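Local coordinates for protein adenine phosphoribosyltransferase, putative (PDB 5VN4) that probably catalyses the reversible transfer of a phosphoribosyl group between adenine and diphosphate, making AMP by purine salvage as a homodimer, at residues T82-F87 with P96-E101; A165-V170 with H196-G201. All coordinates share one frame; numbering follows the deposited sequence. Where two conformers were deposited one is given.

Contact 1 (T82-F87 with P96-E101); sequences THILGF and PMIAVE
Ile84 on strand 83-87 meets Ile98 and Ala99 on helix 95-102, the first two elements of a beta-alpha-beta unit that returns to the sheet as strand 106-109 in the type I phosphoribosyltransferase fold. One methyl group carries the contact. Ile84 CD1 lies 3.6 Å from Ile98 CG2. It is 4.1 Å from Ala99 CB. The backbone N of Ala99 is 3.8 Å from the same CD1, which therefore rests on the helix surface itself. The reach comes from an extended branch: CG1 stands anti to the carbonyl carbon of Ile84 and CD1 continues it outward (chi2 175°). The side chains of Ile84 and Ile98 cross at about a right angle, and at Ala99, which carries a single methyl, the helix backbone comes nearest the strand, its CA 6.4 Å from that of Ile84. Phe106 and Ile153 of the flanking strands also touch Ile84, while Phe70 of helix 60-75 packs on Ile98. Val100 and Glu101 of the same helix engage the second subunit. All three touching residues are buried and every side-chain contact between them is aliphatic, which implies that dispersion and the exclusion of water, without directional bonds, join helix to sheet here.

Contact 2 (A165-V170 with H196-G201); sequences AGVQLV and HTFAGG
Phe198, where the chain leaves helix 192-197, lays its ring against Val167 and Gln168 of helix 161-172, the helix that follows the ribose-phosphate-binding loop in the phosphoribosyltransferase fold. Gln168 CG sits 3.9 Å from both CE1 and CZ of Phe198. Its approach is an off-centre CH-pi contact, 4.2 Å from the ring centroid and 29° from the ring normal. Val167 comes obliquely to another part of the same ring: its CG1 is 3.8 Å from Phe198 CD2, the two side chains running past each other in opposite directions. CG1 gets there by standing anti to the backbone N of Val167 (chi1 172°).

Beyond CG the glutamine chain is extended, and the amide plane is turned 60° from the ring. The amide is oriented by another partner, since Gln168 OE1 accepts a hydrogen bond from the backbone N of Glu123; Cys236 of the second subunit packs on the same side chain. Phe198 also touches Leu164 and Asp171, so the phenylalanine side chain touches residues about two turns apart on helix 161-172. Val167 packs in addition on Leu152 of the sheet and on Tyr203.

Further out, His196 fastens the end of helix 192-197 through a hydrogen bond from its NE2 to Val206 O and an edge-to-face contact with Phe208. Past Phe198 the chain reverses in a tight turn, with Ala199 and Gly200 in left-handed helical conformation, closed by a 3.0 Å hydrogen bond from Gly201 N to Phe198 O. This turn folds Ala199 back on its neighbour: on the side of the ring plane opposite Val167 and Gln168, Ala199 CB stands 3.7 Å above the Phe198 ring, offset toward its rim.

Contact 1 and contact 2 lie on opposite sides of the parallel core of the central sheet, their centres 20 Å apart, and strand 83-87 connects them. Its side chains alternate: Ile84 serves contact 1, whereas Leu85 and Phe87 point to the other side and reach helix 161-172. There Phe87 CZ packs 3.6 Å from Gly166 CA, and Leu85 CD2 lies 3.9 Å from Val170 CG2. Neither contact touches the ligands. The side chain of Ile84 is about 14 Å from the bound ribose-5-phosphate and that of Val167 about 11 Å, but helix 161-172 begins within the ribose-phosphate pocket, which includes Gly161 and Thr162.

Contact 1 (T82-F87 with P96-E101)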
loop_
_atom_site.group_PDB
_atom_site.type_symbol
_atom_site.label_atom_id
_atom_site.label_comp_id
_atom_site.label_asym_id
_atom_site.label_seq_id
_atom_site.Cartn_x
_atom_site.Cartn_y
_atom_site.Cartn_z
ATOM N N THR A 82 -0.047 -9.002 -17.931
ATOM C CA THR A 82 1.304 -9.336 -17.504
ATOM C C THR A 82 1.761 -8.591 -16.255
ATOM O O THR A 82 2.676 -9.067 -15.576
ATOM C CB THR A 82 2.322 -9.076 -18.630
ATOM O OG1 THR A 82 2.335 -7.684 -18.961
ATOM C CG2 THR A 82 1.999 -9.912 -19.879
ATOM N N HIS A 83 1.156 -7.444 -15.939
ATOM C CA HIS A 83 1.578 -6.627 -14.811
ATOM C C HIS A 83 0.384 -5.850 -14.282
ATOM O O HIS A 83 -0.484 -5.430 -15.049
ATOM C CB HIS A 83 2.609 -5.565 -15.223
ATOM C CG HIS A 83 3.873 -6.118 -15.793
ATOM N ND1 HIS A 83 3.946 -6.649 -17.062
ATOM C CD2 HIS A 83 5.121 -6.191 -15.277
ATOM C CE1 HIS A 83 5.184 -7.048 -17.294
ATOM N NE2 HIS A 83 5.917 -6.777 -16.230
ATOM N N ILE A 84 0.365 -5.638 -12.967
ATOM C CA ILE A 84 -0.514 -4.658 -12.335
ATOM C C ILE A 84 0.361 -3.541 -11.789
ATOM O O ILE A 84 1.337 -3.802 -11.074
ATOM C CB ILE A 84 -1.365 -5.291 -11.220
ATOM C CG1 ILE A 84 -2.308 -6.343 -11.822
ATOM C CG2 ILE A 84 -2.122 -4.212 -10.428
ATOM C CD1 ILE A 84 -3.083 -7.098 -10.803
ATOM N N LEU A 85 0.030 -2.302 -12.154
ATOM C CA LEU A 85 0.738 -1.105 -11.711
ATOM C C LEU A 85 -0.200 -0.356 -10.778
ATOM O O LEU A 85 -1.318 -0.022 -11.180
ATOM C CB LEU A 85 1.058 -0.211 -12.912
ATOM C CG LEU A 85 2.316 -0.520 -13.734
ATOM C CD1 LEU A 85 2.335 -1.959 -14.226
ATOM C CD2 LEU A 85 2.387 0.449 -14.906
ATOM N N GLY A 86 0.237 -0.102 -9.546
ATOM C CA GLY A 86 -0.602 0.548 -8.555
ATOM C C GLY A 86 0.034 1.797 -7.976
ATOM O O GLY A 86 1.255 1.873 -7.814
ATOM N N PHE A 87 -0.813 2.773 -7.635
ATOM C CA PHE A 87 -0.347 4.080 -7.183
ATOM C C PHE A 87 -0.110 4.140 -5.677
ATOM O O PHE A 87 -0.958 3.731 -4.879
ATOM C CB PHE A 87 -1.358 5.164 -7.537
ATOM C CG PHE A 87 -1.500 5.418 -8.999
ATOM C CD1 PHE A 87 -0.675 6.334 -9.645
ATOM C CD2 PHE A 87 -2.466 4.756 -9.732
ATOM C CE1 PHE A 87 -0.828 6.587 -10.994
ATOM C CE2 PHE A 87 -2.613 4.999 -11.092
ATOM C CZ PHE A 87 -1.800 5.921 -11.715
ATOM N N PRO A 96 -1.541 -5.688 -4.740
ATOM C CA PRO A 96 -0.796 -6.921 -4.426
ATOM C C PRO A 96 -1.661 -8.149 -4.210
ATOM O O PRO A 96 -1.287 -9.238 -4.667
ATOM C CB PRO A 96 0.001 -6.535 -3.174
ATOM C CG PRO A 96 0.240 -5.076 -3.344
ATOM C CD PRO A 96 -1.057 -4.557 -3.929
ATOM N N MET A 97 -2.804 -8.023 -3.531
ATOM C CA MET A 97 -3.625 -9.209 -3.292
ATOM C C MET A 97 -4.213 -9.755 -4.587
ATOM O O MET A 97 -4.505 -10.952 -4.674
ATOM C CB MET A 97 -4.725 -8.917 -2.270
ATOM C CG MET A 97 -5.825 -7.978 -2.770
ATOM S SD MET A 97 -6.924 -7.506 -1.422
ATOM C CE MET A 97 -8.016 -6.390 -2.294
ATOM N N ILE A 98 -4.393 -8.902 -5.595
ATOM C CA ILE A 98 -4.837 -9.361 -6.908
ATOM C C ILE A 98 -3.679 -9.980 -7.675
ATOM O O ILE A 98 -3.792 -11.086 -8.220
ATOM C CB ILE A 98 -5.485 -8.196 -7.682
ATOM C CG1 ILE A 98 -6.712 -7.682 -6.926
ATOM C CG2 ILE A 98 -5.856 -8.627 -9.098
ATOM C CD1 ILE A 98 -7.144 -6.283 -7.348
ATOM N N ALA A 99 -2.537 -9.283 -7.691
ATOM C CA ALA A 99 -1.380 -9.736 -8.456
ATOM C C ALA A 99 -0.884 -11.102 -7.993
ATOM O O ALA A 99 -0.456 -11.921 -8.813
ATOM C CB ALA A 99 -0.256 -8.708 -8.355
ATOM N N VAL A 100 -0.916 -11.368 -6.682
ATOM C CA VAL A 100 -0.406 -12.647 -6.206
ATOM C C VAL A 100 -1.256 -13.800 -6.730
ATOM O O VAL A 100 -0.720 -14.850 -7.102
ATOM C CB VAL A 100 -0.228 -12.653 -4.674
ATOM C CG1 VAL A 100 -1.568 -12.641 -3.959
ATOM C CG2 VAL A 100 0.618 -13.843 -4.242
ATOM N N GLU A 101 -2.577 -13.624 -6.798
ATOM C CA GLU A 101 -3.424 -14.705 -7.297
ATOM C C GLU A 101 -3.301 -14.874 -8.803
ATOM O O GLU A 101 -3.469 -15.986 -9.316
ATOM C CB GLU A 101 -4.887 -14.459 -6.935
ATOM C CG GLU A 101 -5.143 -14.245 -5.462
ATOM C CD GLU A 101 -4.736 -15.425 -4.615
ATOM O OE1 GLU A 101 -4.699 -16.567 -5.128
ATOM O OE2 GLU A 101 -4.453 -15.204 -3.422
#

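Contact 2 (A165-V170 with H196-G201)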
loop_
_atom_site.group_PDB
_atom_site.type_symbol
_atom_site.label_atom_id
_atom_site.label_comp_id
_atom_site.label_asym_id
_atom_site.label_seq_id
_atom_site.Cartn_x
_atom_site.Cartn_y
_atom_site.Cartn_z
ATOM N N ALA A 165 -1.260 10.500 -14.980
ATOM C CA ALA A 165 0.160 10.309 -14.713
ATOM C C ALA A 165 0.573 8.859 -14.955
ATOM O O ALA A 165 1.636 8.593 -15.529
ATOM C CB ALA A 165 0.475 10.741 -13.282
ATOM N N GLY A 166 -0.266 7.907 -14.540
ATOM C CA GLY A 166 0.026 6.512 -14.818
ATOM C C GLY A 166 -0.001 6.200 -16.300
ATOM O O GLY A 166 0.863 5.473 -16.799
ATOM N N VAL A 167 -0.974 6.764 -17.027
ATOM C CA VAL A 167 -1.038 6.571 -18.476
ATOM C C VAL A 167 0.229 7.086 -19.145
ATOM O O VAL A 167 0.773 6.443 -20.047
ATOM C CB VAL A 167 -2.306 7.232 -19.057
ATOM C CG1 VAL A 167 -2.292 7.200 -20.589
ATOM C CG2 VAL A 167 -3.563 6.551 -18.527
ATOM N N GLN A 168 0.726 8.245 -18.705
ATOM C CA GLN A 168 1.970 8.782 -19.261
ATOM C C GLN A 168 3.131 7.817 -19.058
ATOM O O GLN A 168 3.954 7.626 -19.962
ATOM C CB GLN A 168 2.276 10.145 -18.639
ATOM C CG GLN A 168 1.281 11.210 -19.063
ATOM C CD GLN A 168 1.347 12.483 -18.241
ATOM O OE1 GLN A 168 1.937 12.512 -17.164
ATOM N NE2 GLN A 168 0.719 13.552 -18.749
ATOM N N LEU A 169 3.205 7.177 -17.887
ATOM C CA LEU A 169 4.294 6.246 -17.608
ATOM C C LEU A 169 4.148 4.954 -18.409
ATOM O O LEU A 169 5.148 4.398 -18.882
ATOM C CB LEU A 169 4.354 5.965 -16.108
ATOM C CG LEU A 169 4.702 7.172 -15.235
ATOM C CD1 LEU A 169 4.501 6.831 -13.759
ATOM C CD2 LEU A 169 6.134 7.652 -15.489
ATOM N N VAL A 170 2.916 4.458 -18.570
ATOM C CA VAL A 170 2.690 3.293 -19.423
ATOM C C VAL A 170 3.086 3.614 -20.857
ATOM O O VAL A 170 3.773 2.830 -21.527
ATOM C CB VAL A 170 1.220 2.842 -19.320
ATOM C CG1 VAL A 170 0.911 1.766 -20.350
ATOM C CG2 VAL A 170 0.908 2.358 -17.912
ATOM N N HIS A 196 -8.417 9.494 -21.706
ATOM C CA HIS A 196 -9.015 9.209 -23.006
ATOM C C HIS A 196 -8.715 10.268 -24.053
ATOM O O HIS A 196 -8.994 10.039 -25.236
ATOM C CB HIS A 196 -10.529 9.046 -22.885
ATOM C CG HIS A 196 -10.942 7.750 -22.267
ATOM N ND1 HIS A 196 -12.244 7.482 -21.903
ATOM C CD2 HIS A 196 -10.226 6.648 -21.943
ATOM C CE1 HIS A 196 -12.312 6.269 -21.383
ATOM N NE2 HIS A 196 -11.101 5.740 -21.396
ATOM N N THR A 197 -8.164 11.410 -23.663
ATOM C CA THR A 197 -7.827 12.446 -24.626
ATOM C C THR A 197 -6.326 12.680 -24.738
ATOM O O THR A 197 -5.886 13.306 -25.707
ATOM C CB THR A 197 -8.597 13.749 -24.338
ATOM O OG1 THR A 197 -8.286 14.232 -23.035
ATOM C CG2 THR A 197 -10.103 13.519 -24.421
ATOM N N PHE A 198 -5.534 12.141 -23.807
ATOM C CA PHE A 198 -4.077 12.194 -23.887
ATOM C C PHE A 198 -3.580 11.667 -25.230
ATOM O O PHE A 198 -4.098 10.681 -25.762
ATOM C CB PHE A 198 -3.485 11.338 -22.756
ATOM C CG PHE A 198 -1.983 11.197 -22.810
ATOM C CD1 PHE A 198 -1.163 12.292 -22.592
ATOM C CD2 PHE A 198 -1.395 9.971 -23.069
ATOM C CE1 PHE A 198 0.217 12.169 -22.638
ATOM C CE2 PHE A 198 -0.005 9.834 -23.113
ATOM C CZ PHE A 198 0.800 10.936 -22.900
ATOM N N ALA A 199 -2.562 12.335 -25.779
ATOM C CA ALA A 199 -1.893 11.877 -26.998
ATOM C C ALA A 199 -2.887 11.648 -28.134
ATOM O O ALA A 199 -2.851 10.628 -28.828
ATOM C CB ALA A 199 -1.028 10.639 -26.742
ATOM N N GLY A 200 -3.807 12.593 -28.296
ATOM C CA GLY A 200 -4.766 12.534 -29.387
ATOM C C GLY A 200 -5.736 11.376 -29.318
ATOM O O GLY A 200 -6.258 10.954 -30.355
ATOM N N GLY A 201 -6.000 10.849 -28.125
ATOM C CA GLY A 201 -6.957 9.770 -27.976
ATOM C C GLY A 201 -6.377 8.379 -28.070
ATOM O O GLY A 201 -7.140 7.419 -28.231
#